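Side-chain contacts in cytosol aminopeptidase (Staphylococcus aureus subsp. aureus, PDB 3KZW), which probably removes amino acids one at a time from the N-terminus of peptides, as a metal-dependent leucyl aminopeptidase built as a six-chain assembly: residues K104-Q109 and S145-A150; T159-H164 and S168-F173; G248-V253 and P261-I266; K414-D419 and P477-D482. All blocks are in the same frame, centred on the assembly; numbering follows the deposited sequence.

Contact 1 of 4, residues K104-Q109 and S145-A150; sequences KTRSYQ and SDVLMA
Y108 reaches helix 144-157 with the CE1 corner of its ring. The apolar touch is CE1 of Y108 to CB of A150, 4.2 Å, with the methyl meeting the ring at a slant. CE1 of Y108 also lies 4.2 Å from the carbonyl O of D146. That oxygen sits at the ring edge, near the ring plane, and already accepts the backbone N-H of A150. The ring gets there because its CG is anti to the backbone N (chi1 180°). R106 supplies the other packing pair. Its NH2 is 3.9 Å from CG2 of V147, and the arginine chain lies roughly perpendicular to the valine.

Between these two residues, S107 is the N-cap of helix 108-124. Its side chain caps a backbone N in the first turn, and D110 bonds back to N of S107, a pattern consistent with a capping box. The contact thus joins the start of helix 108-124 to helix 144-157 in the N-terminal domain. M111 and W115 of helix 108-124 extend the packing on A150.

The charged end of R106 is held from outside the pair. Its NH2 forms a salt bridge with D142 and also bonds to O of F137.

Contact 2 of 4, residues T159-H164 and S168-F173; sequences TYEFDH and SKKAPF
K169 lays its aliphatic chain across the backbone carbonyl of D163, with CD of K169 3.4 Å from O of D163. The D163 carboxylate meets the start of the same lysine side chain: its OD2 is 3.4 Å from CB of K169. The aspartate runs nearly perpendicular to the lysine chain. K169 is bent at chi3 (-69°), and the bend turns its amino group toward H164. NZ of K169 ends over one face of the H164 imidazole, 4.2 Å from CD2 of H164.

A second pair of opposite charges lies beside the first. The carboxylate of E161 comes up to the end of K170, with OE1 of E161 3.7 Å from CE of K170. K170 is extended beyond CG, which carries its amino end back toward 159-164.

Both segments belong to the irregular link between helix 144-157 and strand 175-180. The link doubles back here, and the contact closes a surface turn. Elsewhere on 159-164, Y160 and F162 pack on helix 188-208, and F162 also meets I449 of the second subunit.

In neither pair do the charges close to a salt bridge. NZ of K169 is 4.2 Å from OD1 of D163, and NZ of K170 is 4.4 Å from OE1 of E161. The attraction is therefore probably long-range and partly screened by solvent, while methylene groups make the closer touches.

Contact 3 of 4, residues G248-V253 and P261-I266; sequences GLLQAV and PRLVTI
L250 fills the angle between helix 248-254 and the start of strand 262-269. Its two methyls divide the work. CD1 of L250 touches CB of P261 at 3.9 Å. CD2 of L250 faces the strand, 4.1 Å from CD1 of L263 and 4.0 Å from the carbonyl O of R262. L250 and P261 run alongside each other, pointing opposite ways, while L263 meets L250 at a slant. The proline ring also leans on the helix backbone, with CG of P261 3.7 Å from O of L250. The leucine has its CG anti to the backbone N (chi1 178°), and this turns the branched end onto P261 and L263.

The next shell bears on the strand side. R262 leaves the strand away from helix 248-254, and its guanidinium comes back to the carbonyl of P261. Its NH1 donates to O of P261 at 3.1 Å, with an N-H...O angle of 157°. The oxygen lies in the guanidinium plane, but NH1 sits above the carbonyl plane.

Further out, D374 of helix 368-380 accepts the backbone N-H of L250. V371 of the same helix and A336 of strand 328-338 also pack on L250. The strand pairs with strands 233-237 and 328-338, so L263 is held in the catalytic-domain sheet while L250 covers it from the helix.

Across the two segments the contact is made of methyls, a proline ring and backbone carbonyls. It has no bond to direct it, so its fit rests on shape and on burial of apolar surface.

Contact 4 of 4, residues K414-D419 and P477-D482; sequences KVILND and PHIHFD
I479 points from its strand into helix 414-426 and meets two neighbouring residues there, I416 and L417. Its two branches make different touches. The long branch ends in CD1, which is 3.8 Å from CG2 of I416. The same CD1 of I479 lies 3.7 Å from the backbone N of L417, so the methyl rests against the helix backbone as well as a side chain. The short branch, CG2 of I479, touches CD1 of L417 at 3.8 Å.

Both helix side chains meet the isoleucine at a slant. The first torsion of I479 (chi1 -55°) sets CG1 beside the backbone N and leaves CG2 anti to it. CD1 thus lies between I416 and the backbone of L417, and CG2 meets the L417 side chain. L417 has its CG anti to the backbone N (chi1 -180°), and this brings CD1 to CG2 of I479. F481 adds to the same layer. Its ring has CG2 of I479 3.5 Å above one face, offset toward the rim.

I416 also packs on V386 and M388 of strand 386-391, and L417 on A408 and E410 of strand 406-411. The helix therefore covers three adjacent strands. On the other side of strand 478-482, H478 and H480 bond to D389 and touch helix 461-470.

Strand 478-482 runs parallel to 386-391 and antiparallel to 406-411, with helices packed on both faces. Such a layered alpha/beta core with a mixed central sheet is the fold of the catalytic domain in this aminopeptidase family.

The four contacts follow one another along the chain, each closing before the next opens. Contacts 1 and 2 come first. Contact 1 uses helix 144-157, and contact 2 lies in the loop that leads from it to strand 175-180. Their centres are about 28 Å apart. Contacts 3 and 4 belong to the catalytic domain, with centres about 24 Å apart, and reach the same mixed sheet through strands 262-269 and 478-482. Contacts 1 and 3 are on opposite sides of the chain's centre, about 41 Å between centres. Helix 188-208 touches residues of contacts 1 and 2 and probably serves as the helical connection between the domains, as in related leucyl aminopeptidases.

Contact 1 of 4, residues K104-Q109 and S145-A150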
loop_
_atom_site.group_PDB
_atom_site.type_symbol
_atom_site.label_atom_id
_atom_site.label_comp_id
_atom_site.label_asym_id
_atom_site.label_seq_id
_atom_site.Cartn_x
_atom_site.Cartn_y
_atom_site.Cartn_z
ATOM N N LYS A 104 53.099 -2.744 4.533
ATOM C CA LYS A 104 53.217 -2.033 3.260
ATOM C C LYS A 104 51.865 -1.479 2.818
ATOM O O LYS A 104 51.777 -0.345 2.342
ATOM C CB LYS A 104 53.767 -2.954 2.163
ATOM C CG LYS A 104 55.136 -3.556 2.437
ATOM C CD LYS A 104 55.560 -4.465 1.285
ATOM C CE LYS A 104 56.707 -5.394 1.673
ATOM N NZ LYS A 104 58.014 -4.686 1.809
ATOM N N THR A 105 50.818 -2.286 2.985
ATOM C CA THR A 105 49.475 -1.943 2.510
ATOM C C THR A 105 48.515 -1.640 3.663
ATOM O O THR A 105 47.378 -2.124 3.683
ATOM C CB THR A 105 48.888 -3.066 1.617
ATOM O OG1 THR A 105 48.892 -4.308 2.334
ATOM C CG2 THR A 105 49.696 -3.218 0.331
ATOM N N ARG A 106 48.978 -0.836 4.618
ATOM C CA ARG A 106 48.169 -0.474 5.782
ATOM C C ARG A 106 47.562 0.923 5.635
ATOM O O ARG A 106 48.260 1.932 5.738
ATOM C CB ARG A 106 48.988 -0.586 7.071
ATOM C CG ARG A 106 48.153 -0.529 8.346
ATOM C CD ARG A 106 48.980 -0.823 9.587
ATOM N NE ARG A 106 49.954 0.231 9.878
ATOM C CZ ARG A 106 50.604 0.362 11.034
ATOM N NH1 ARG A 106 50.389 -0.488 12.029
ATOM N NH2 ARG A 106 51.467 1.354 11.199
ATOM N N SER A 107 46.253 0.963 5.399
ATOM C CA SER A 107 45.522 2.211 5.194
ATOM C C SER A 107 45.179 2.895 6.515
ATOM O O SER A 107 45.401 2.331 7.591
ATOM C CB SER A 107 44.243 1.944 4.396
ATOM O OG SER A 107 43.396 1.032 5.080
ATOM N N TYR A 108 44.643 4.112 6.426
ATOM C CA TYR A 108 44.170 4.848 7.598
ATOM C C TYR A 108 42.956 4.162 8.228
ATOM O O TYR A 108 42.788 4.179 9.450
ATOM C CB TYR A 108 43.842 6.299 7.230
ATOM C CG TYR A 108 43.334 7.140 8.385
ATOM C CD1 TYR A 108 44.205 7.617 9.362
ATOM C CD2 TYR A 108 41.981 7.464 8.493
ATOM C CE1 TYR A 108 43.743 8.390 10.425
ATOM C CE2 TYR A 108 41.506 8.237 9.550
ATOM C CZ TYR A 108 42.392 8.695 10.512
ATOM O OH TYR A 108 41.923 9.463 11.557
ATOM N N GLN A 109 42.118 3.562 7.385
ATOM C CA GLN A 109 40.979 2.763 7.841
ATOM C C GLN A 109 41.455 1.591 8.702
ATOM O O GLN A 109 40.880 1.316 9.755
ATOM C CB GLN A 109 40.166 2.255 6.647
ATOM C CG GLN A 109 38.871 1.541 7.020
ATOM C CD GLN A 109 38.210 0.867 5.830
ATOM O OE1 GLN A 109 37.129 1.267 5.398
ATOM N NE2 GLN A 109 38.864 -0.159 5.290
ATOM N N SER A 145 52.510 10.852 12.829
ATOM C CA SER A 145 51.298 11.593 13.156
ATOM C C SER A 145 50.010 10.830 12.861
ATOM O O SER A 145 49.052 10.952 13.614
ATOM C CB SER A 145 51.280 12.954 12.457
ATOM O OG SER A 145 50.814 12.850 11.126
ATOM N N ASP A 146 49.988 10.048 11.782
ATOM C CA ASP A 146 48.775 9.313 11.400
ATOM C C ASP A 146 48.433 8.186 12.373
ATOM O O ASP A 146 47.257 7.949 12.668
ATOM C CB ASP A 146 48.879 8.765 9.972
ATOM C CG ASP A 146 48.931 9.865 8.917
ATOM O OD1 ASP A 146 48.817 11.062 9.273
ATOM O OD2 ASP A 146 49.087 9.528 7.721
ATOM N N VAL A 147 49.463 7.499 12.866
ATOM C CA VAL A 147 49.285 6.402 13.820
ATOM C C VAL A 147 48.817 6.932 15.176
ATOM O O VAL A 147 47.880 6.395 15.768
ATOM C CB VAL A 147 50.578 5.558 13.978
ATOM C CG1 VAL A 147 50.396 4.467 15.023
ATOM C CG2 VAL A 147 50.976 4.940 12.647
ATOM N N LEU A 148 49.463 7.995 15.648
ATOM C CA LEU A 148 49.145 8.589 16.949
ATOM C C LEU A 148 47.829 9.365 16.946
ATOM O O LEU A 148 47.156 9.451 17.972
ATOM C CB LEU A 148 50.294 9.485 17.432
ATOM C CG LEU A 148 51.683 8.859 17.623
ATOM C CD1 LEU A 148 52.698 9.924 18.005
ATOM C CD2 LEU A 148 51.672 7.737 18.655
ATOM N N MET A 149 47.474 9.930 15.791
ATOM C CA MET A 149 46.191 10.606 15.605
ATOM C C MET A 149 45.054 9.600 15.749
ATOM O O MET A 149 44.122 9.818 16.523
ATOM C CB MET A 149 46.130 11.263 14.224
ATOM C CG MET A 149 45.011 12.290 14.045
ATOM S SD MET A 149 45.348 13.872 14.857
ATOM C CE MET A 149 46.826 14.422 13.990
ATOM N N ALA A 150 45.150 8.499 15.003
ATOM C CA ALA A 150 44.170 7.420 15.046
ATOM C C ALA A 150 44.051 6.839 16.451
ATOM O O ALA A 150 42.947 6.563 16.921
ATOM C CB ALA A 150 44.538 6.335 14.046
#

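Contact 2 of 4, residues T159-H164 and S168-F173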
loop_
_atom_site.group_PDB
_atom_site.type_symbol
_atom_site.label_atom_id
_atom_site.label_comp_id
_atom_site.label_asym_id
_atom_site.label_seq_id
_atom_site.Cartn_x
_atom_site.Cartn_y
_atom_site.Cartn_z
ATOM N N THR A 159 35.213 3.731 22.171
ATOM C CA THR A 159 34.807 3.309 23.512
ATOM C C THR A 159 33.571 4.054 24.018
ATOM O O THR A 159 33.198 3.929 25.186
ATOM C CB THR A 159 35.952 3.499 24.519
ATOM O OG1 THR A 159 36.317 4.884 24.565
ATOM C CG2 THR A 159 37.162 2.672 24.117
ATOM N N TYR A 160 32.941 4.822 23.134
ATOM C CA TYR A 160 31.779 5.632 23.482
ATOM C C TYR A 160 30.582 4.772 23.883
ATOM O O TYR A 160 30.327 3.725 23.284
ATOM C CB TYR A 160 31.409 6.553 22.313
ATOM C CG TYR A 160 30.138 7.352 22.503
ATOM C CD1 TYR A 160 30.135 8.524 23.255
ATOM C CD2 TYR A 160 28.939 6.940 21.921
ATOM C CE1 TYR A 160 28.971 9.263 23.431
ATOM C CE2 TYR A 160 27.768 7.671 22.092
ATOM C CZ TYR A 160 27.793 8.829 22.847
ATOM O OH TYR A 160 26.641 9.557 23.017
ATOM N N GLU A 161 29.869 5.217 24.913
ATOM C CA GLU A 161 28.593 4.617 25.291
ATOM C C GLU A 161 27.640 5.650 25.882
ATOM O O GLU A 161 28.066 6.572 26.581
ATOM C CB GLU A 161 28.781 3.417 26.234
ATOM C CG GLU A 161 29.593 3.693 27.496
ATOM C CD GLU A 161 29.842 2.438 28.333
ATOM O OE1 GLU A 161 28.916 1.602 28.478
ATOM O OE2 GLU A 161 30.969 2.297 28.856
ATOM N N PHE A 162 26.354 5.495 25.573
ATOM C CA PHE A 162 25.305 6.370 26.089
ATOM C C PHE A 162 24.387 5.569 27.019
ATOM O O PHE A 162 23.344 5.054 26.605
ATOM C CB PHE A 162 24.520 6.998 24.928
ATOM C CG PHE A 162 23.663 8.167 25.329
ATOM C CD1 PHE A 162 24.205 9.442 25.425
ATOM C CD2 PHE A 162 22.309 7.995 25.598
ATOM C CE1 PHE A 162 23.414 10.527 25.792
ATOM C CE2 PHE A 162 21.513 9.074 25.967
ATOM C CZ PHE A 162 22.066 10.343 26.064
ATOM N N ASP A 163 24.800 5.458 28.280
ATOM C CA ASP A 163 24.084 4.649 29.268
ATOM C C ASP A 163 23.486 5.501 30.392
ATOM O O ASP A 163 23.235 5.009 31.495
ATOM C CB ASP A 163 24.997 3.544 29.828
ATOM C CG ASP A 163 26.250 4.093 30.522
ATOM O OD1 ASP A 163 26.624 5.267 30.284
ATOM O OD2 ASP A 163 26.869 3.337 31.309
ATOM N N HIS A 164 23.241 6.771 30.089
ATOM C CA HIS A 164 22.775 7.748 31.075
ATOM C C HIS A 164 21.347 7.494 31.563
ATOM O O HIS A 164 20.974 7.922 32.655
ATOM C CB HIS A 164 22.910 9.168 30.512
ATOM C CG HIS A 164 24.327 9.568 30.224
ATOM N ND1 HIS A 164 25.048 9.047 29.169
ATOM C CD2 HIS A 164 25.157 10.433 30.856
ATOM C CE1 HIS A 164 26.260 9.574 29.164
ATOM N NE2 HIS A 164 26.351 10.419 30.176
ATOM N N SER A 168 21.025 0.153 35.233
ATOM C CA SER A 168 22.166 -0.723 35.465
ATOM C C SER A 168 23.413 -0.221 34.741
ATOM O O SER A 168 24.087 -0.984 34.044
ATOM C CB SER A 168 21.836 -2.148 35.019
ATOM O OG SER A 168 21.717 -2.216 33.606
ATOM N N LYS A 169 23.713 1.065 34.902
ATOM C CA LYS A 169 24.920 1.641 34.315
ATOM C C LYS A 169 26.126 1.409 35.221
ATOM O O LYS A 169 26.079 1.690 36.421
ATOM C CB LYS A 169 24.737 3.129 33.976
ATOM C CG LYS A 169 24.348 4.043 35.142
ATOM C CD LYS A 169 24.274 5.508 34.709
ATOM C CE LYS A 169 25.656 6.076 34.380
ATOM N NZ LYS A 169 25.590 7.433 33.766
ATOM N N LYS A 170 27.196 0.876 34.640
ATOM C CA LYS A 170 28.428 0.595 35.375
ATOM C C LYS A 170 29.234 1.871 35.628
ATOM O O LYS A 170 29.188 2.816 34.835
ATOM C CB LYS A 170 29.274 -0.449 34.633
ATOM C CG LYS A 170 29.585 -0.097 33.182
ATOM C CD LYS A 170 29.982 -1.324 32.381
ATOM C CE LYS A 170 30.116 -0.985 30.904
ATOM N NZ LYS A 170 30.298 -2.204 30.070
ATOM N N ALA A 171 29.965 1.886 36.742
ATOM C CA ALA A 171 30.772 3.040 37.136
ATOM C C ALA A 171 31.936 3.276 36.170
ATOM O O ALA A 171 32.626 2.326 35.788
ATOM C CB ALA A 171 31.285 2.867 38.562
ATOM N N PRO A 172 32.153 4.544 35.765
ATOM C CA PRO A 172 33.252 4.874 34.854
ATOM C C PRO A 172 34.619 4.681 35.514
ATOM O O PRO A 172 34.806 5.045 36.678
ATOM C CB PRO A 172 33.010 6.352 34.526
ATOM C CG PRO A 172 32.211 6.874 35.669
ATOM C CD PRO A 172 31.351 5.732 36.116
ATOM N N PHE A 173 35.556 4.101 34.766
ATOM C CA PHE A 173 36.904 3.847 35.269
ATOM C C PHE A 173 37.977 4.356 34.310
ATOM O O PHE A 173 37.744 4.470 33.106
ATOM C CB PHE A 173 37.101 2.355 35.577
ATOM C CG PHE A 173 37.077 1.466 34.361
ATOM C CD1 PHE A 173 35.867 1.037 33.817
ATOM C CD2 PHE A 173 38.264 1.043 33.769
ATOM C CE1 PHE A 173 35.839 0.212 32.695
ATOM C CE2 PHE A 173 38.249 0.220 32.648
ATOM C CZ PHE A 173 37.032 -0.199 32.110
#

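Contact 3 of 4, residues G248-V253 and P261-I266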
loop_
_atom_site.group_PDB
_atom_site.type_symbol
_atom_site.label_atom_id
_atom_site.label_comp_id
_atom_site.label_asym_id
_atom_site.label_seq_id
_atom_site.Cartn_x
_atom_site.Cartn_y
_atom_site.Cartn_z
ATOM N N GLY A 248 10.595 33.900 9.149
ATOM C CA GLY A 248 9.284 33.341 8.815
ATOM C C GLY A 248 9.217 31.840 8.618
ATOM O O GLY A 248 8.258 31.201 9.058
ATOM N N LEU A 249 10.228 31.277 7.959
ATOM C CA LEU A 249 10.261 29.844 7.676
ATOM C C LEU A 249 10.537 29.017 8.929
ATOM O O LEU A 249 9.898 27.989 9.145
ATOM C CB LEU A 249 11.281 29.524 6.580
ATOM C CG LEU A 249 11.091 30.156 5.195
ATOM C CD1 LEU A 249 12.156 29.654 4.241
ATOM C CD2 LEU A 249 9.705 29.891 4.625
ATOM N N LEU A 250 11.481 29.476 9.751
ATOM C CA LEU A 250 11.787 28.826 11.026
ATOM C C LEU A 250 10.589 28.884 11.974
ATOM O O LEU A 250 10.323 27.929 12.707
ATOM C CB LEU A 250 13.033 29.451 11.670
ATOM C CG LEU A 250 13.524 28.959 13.041
ATOM C CD1 LEU A 250 13.754 27.449 13.076
ATOM C CD2 LEU A 250 14.787 29.699 13.440
ATOM N N GLN A 251 9.874 30.010 11.948
ATOM C CA GLN A 251 8.636 30.184 12.710
ATOM C C GLN A 251 7.577 29.183 12.254
ATOM O O GLN A 251 6.958 28.509 13.078
ATOM C CB GLN A 251 8.110 31.613 12.560
ATOM C CG GLN A 251 6.744 31.848 13.195
ATOM C CD GLN A 251 6.070 33.116 12.708
ATOM O OE1 GLN A 251 6.382 33.632 11.635
ATOM N NE2 GLN A 251 5.133 33.622 13.497
ATOM N N ALA A 252 7.392 29.091 10.939
ATOM C CA ALA A 252 6.402 28.206 10.329
ATOM C C ALA A 252 6.592 26.737 10.710
ATOM O O ALA A 252 5.622 26.044 11.006
ATOM C CB ALA A 252 6.422 28.366 8.816
ATOM N N VAL A 253 7.843 26.281 10.702
ATOM C CA VAL A 253 8.176 24.892 10.997
ATOM C C VAL A 253 7.956 24.550 12.471
ATOM O O VAL A 253 7.437 23.479 12.793
ATOM C CB VAL A 253 9.629 24.562 10.570
ATOM C CG1 VAL A 253 10.040 23.165 11.021
ATOM C CG2 VAL A 253 9.779 24.683 9.060
ATOM N N PRO A 261 10.692 27.237 18.470
ATOM C CA PRO A 261 12.013 27.226 17.834
ATOM C C PRO A 261 13.027 28.203 18.438
ATOM O O PRO A 261 12.652 29.139 19.150
ATOM C CB PRO A 261 11.710 27.613 16.379
ATOM C CG PRO A 261 10.407 28.307 16.429
ATOM C CD PRO A 261 9.642 27.612 17.504
ATOM N N ARG A 262 14.305 27.961 18.152
ATOM C CA ARG A 262 15.402 28.820 18.587
ATOM C C ARG A 262 16.407 28.967 17.453
ATOM O O ARG A 262 16.542 28.067 16.613
ATOM C CB ARG A 262 16.112 28.227 19.811
ATOM C CG ARG A 262 15.277 28.124 21.083
ATOM C CD ARG A 262 15.065 29.479 21.731
ATOM N NE ARG A 262 14.445 29.362 23.049
ATOM C CZ ARG A 262 13.133 29.327 23.270
ATOM N NH1 ARG A 262 12.276 29.395 22.261
ATOM N NH2 ARG A 262 12.676 29.222 24.506
ATOM N N LEU A 263 17.101 30.105 17.421
ATOM C CA LEU A 263 18.258 30.267 16.545
ATOM C C LEU A 263 19.502 30.491 17.391
ATOM O O LEU A 263 19.554 31.424 18.196
ATOM C CB LEU A 263 18.070 31.422 15.558
ATOM C CG LEU A 263 19.141 31.499 14.462
ATOM C CD1 LEU A 263 18.722 30.716 13.229
ATOM C CD2 LEU A 263 19.434 32.936 14.096
ATOM N N VAL A 264 20.495 29.626 17.205
ATOM C CA VAL A 264 21.732 29.686 17.978
ATOM C C VAL A 264 22.886 30.152 17.094
ATOM O O VAL A 264 23.176 29.539 16.064
ATOM C CB VAL A 264 22.069 28.318 18.628
ATOM C CG1 VAL A 264 23.300 28.428 19.518
ATOM C CG2 VAL A 264 20.887 27.800 19.429
ATOM N N THR A 265 23.525 31.247 17.499
ATOM C CA THR A 265 24.702 31.766 16.807
ATOM C C THR A 265 25.944 31.488 17.648
ATOM O O THR A 265 26.001 31.846 18.825
ATOM C CB THR A 265 24.584 33.283 16.517
ATOM O OG1 THR A 265 23.303 33.564 15.940
ATOM C CG2 THR A 265 25.666 33.736 15.556
ATOM N N ILE A 266 26.925 30.835 17.033
ATOM C CA ILE A 266 28.170 30.469 17.701
ATOM C C ILE A 266 29.346 31.104 16.967
ATOM O O ILE A 266 29.578 30.812 15.796
ATOM C CB ILE A 266 28.353 28.931 17.736
ATOM C CG1 ILE A 266 27.168 28.256 18.432
ATOM C CG2 ILE A 266 29.656 28.554 18.428
ATOM C CD1 ILE A 266 27.059 26.766 18.161
#

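Contact 4 of 4, residues K414-D419 and P477-D482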
loop_
_atom_site.group_PDB
_atom_site.type_symbol
_atom_site.label_atom_id
_atom_site.label_comp_id
_atom_site.label_asym_id
_atom_site.label_seq_id
_atom_site.Cartn_x
_atom_site.Cartn_y
_atom_site.Cartn_z
ATOM N N LYS A 414 33.310 25.015 -6.517
ATOM C CA LYS A 414 33.825 23.794 -7.136
ATOM C C LYS A 414 35.194 23.395 -6.579
ATOM O O LYS A 414 35.468 22.209 -6.386
ATOM C CB LYS A 414 33.916 23.986 -8.653
ATOM C CG LYS A 414 33.788 22.714 -9.471
ATOM C CD LYS A 414 33.756 23.033 -10.970
ATOM C CE LYS A 414 33.029 21.948 -11.776
ATOM N NZ LYS A 414 33.708 20.609 -11.725
ATOM N N VAL A 415 36.041 24.392 -6.320
ATOM C CA VAL A 415 37.415 24.168 -5.854
ATOM C C VAL A 415 37.454 23.661 -4.408
ATOM O O VAL A 415 38.090 22.642 -4.124
ATOM C CB VAL A 415 38.298 25.438 -6.028
ATOM C CG1 VAL A 415 39.670 25.249 -5.390
ATOM C CG2 VAL A 415 38.441 25.784 -7.504
ATOM N N ILE A 416 36.763 24.363 -3.509
ATOM C CA ILE A 416 36.714 23.987 -2.092
ATOM C C ILE A 416 36.092 22.602 -1.904
ATOM O O ILE A 416 36.522 21.839 -1.036
ATOM C CB ILE A 416 35.988 25.059 -1.225
ATOM C CG1 ILE A 416 36.775 26.376 -1.242
ATOM C CG2 ILE A 416 35.812 24.583 0.218
ATOM C CD1 ILE A 416 36.003 27.580 -0.727
ATOM N N LEU A 417 35.100 22.268 -2.729
ATOM C CA LEU A 417 34.497 20.935 -2.683
ATOM C C LEU A 417 35.494 19.837 -3.052
ATOM O O LEU A 417 35.598 18.828 -2.348
ATOM C CB LEU A 417 33.250 20.843 -3.569
ATOM C CG LEU A 417 32.551 19.471 -3.565
ATOM C CD1 LEU A 417 31.975 19.130 -2.194
ATOM C CD2 LEU A 417 31.476 19.384 -4.632
ATOM N N ASN A 418 36.224 20.042 -4.147
ATOM C CA ASN A 418 37.234 19.086 -4.597
ATOM C C ASN A 418 38.273 18.763 -3.529
ATOM O O ASN A 418 38.712 17.616 -3.412
ATOM C CB ASN A 418 37.915 19.574 -5.877
ATOM C CG ASN A 418 37.179 19.140 -7.132
ATOM O OD1 ASN A 418 35.965 18.928 -7.118
ATOM N ND2 ASN A 418 37.913 19.003 -8.226
ATOM N N ASP A 419 38.651 19.770 -2.746
ATOM C CA ASP A 419 39.578 19.570 -1.636
ATOM C C ASP A 419 38.945 18.719 -0.547
ATOM O O ASP A 419 39.591 17.830 0.006
ATOM C CB ASP A 419 40.031 20.911 -1.056
ATOM C CG ASP A 419 40.805 21.744 -2.055
ATOM O OD1 ASP A 419 41.430 21.159 -2.968
ATOM O OD2 ASP A 419 40.787 22.988 -1.928
ATOM N N PRO A 477 30.122 31.309 -2.140
ATOM C CA PRO A 477 30.495 29.896 -2.193
ATOM C C PRO A 477 29.764 29.072 -1.135
ATOM O O PRO A 477 29.861 29.364 0.057
ATOM C CB PRO A 477 32.000 29.930 -1.918
ATOM C CG PRO A 477 32.439 31.216 -2.509
ATOM C CD PRO A 477 31.305 32.183 -2.276
ATOM N N HIS A 478 29.031 28.060 -1.588
ATOM C CA HIS A 478 28.150 27.283 -0.723
ATOM C C HIS A 478 28.292 25.789 -1.006
ATOM O O HIS A 478 28.164 25.353 -2.155
ATOM C CB HIS A 478 26.695 27.720 -0.943
ATOM C CG HIS A 478 25.729 27.205 0.083
ATOM N ND1 HIS A 478 24.566 27.872 0.401
ATOM C CD2 HIS A 478 25.747 26.094 0.859
ATOM C CE1 HIS A 478 23.908 27.194 1.324
ATOM N NE2 HIS A 478 24.605 26.113 1.623
ATOM N N ILE A 479 28.567 25.013 0.040
ATOM C CA ILE A 479 28.525 23.556 -0.059
ATOM C C ILE A 479 27.451 22.980 0.865
ATOM O O ILE A 479 27.420 23.273 2.060
ATOM C CB ILE A 479 29.888 22.889 0.234
ATOM C CG1 ILE A 479 30.984 23.468 -0.664
ATOM C CG2 ILE A 479 29.786 21.377 0.028
ATOM C CD1 ILE A 479 32.388 23.066 -0.268
ATOM N N HIS A 480 26.570 22.166 0.291
ATOM C CA HIS A 480 25.491 21.522 1.030
ATOM C C HIS A 480 25.797 20.038 1.233
ATOM O O HIS A 480 26.066 19.310 0.273
ATOM C CB HIS A 480 24.160 21.722 0.292
ATOM C CG HIS A 480 23.052 20.845 0.782
ATOM N ND1 HIS A 480 22.540 20.936 2.058
ATOM C CD2 HIS A 480 22.357 19.859 0.167
ATOM C CE1 HIS A 480 21.581 20.039 2.212
ATOM N NE2 HIS A 480 21.449 19.373 1.077
ATOM N N PHE A 481 25.762 19.600 2.489
ATOM C CA PHE A 481 26.031 18.206 2.836
ATOM C C PHE A 481 24.772 17.488 3.322
ATOM O O PHE A 481 24.284 17.748 4.428
ATOM C CB PHE A 481 27.118 18.113 3.909
ATOM C CG PHE A 481 28.476 18.563 3.451
ATOM C CD1 PHE A 481 29.244 17.759 2.616
ATOM C CD2 PHE A 481 28.999 19.777 3.877
ATOM C CE1 PHE A 481 30.508 18.167 2.198
ATOM C CE2 PHE A 481 30.261 20.190 3.473
ATOM C CZ PHE A 481 31.018 19.382 2.631
ATOM N N ASP A 482 24.252 16.587 2.490
ATOM C CA ASP A 482 23.114 15.755 2.872
ATOM C C ASP A 482 23.633 14.482 3.531
ATOM O O ASP A 482 24.115 13.569 2.857
ATOM C CB ASP A 482 22.237 15.429 1.658
ATOM C CG ASP A 482 20.812 15.028 2.044
ATOM O OD1 ASP A 482 20.576 14.587 3.194
ATOM O OD2 ASP A 482 19.914 15.152 1.183
#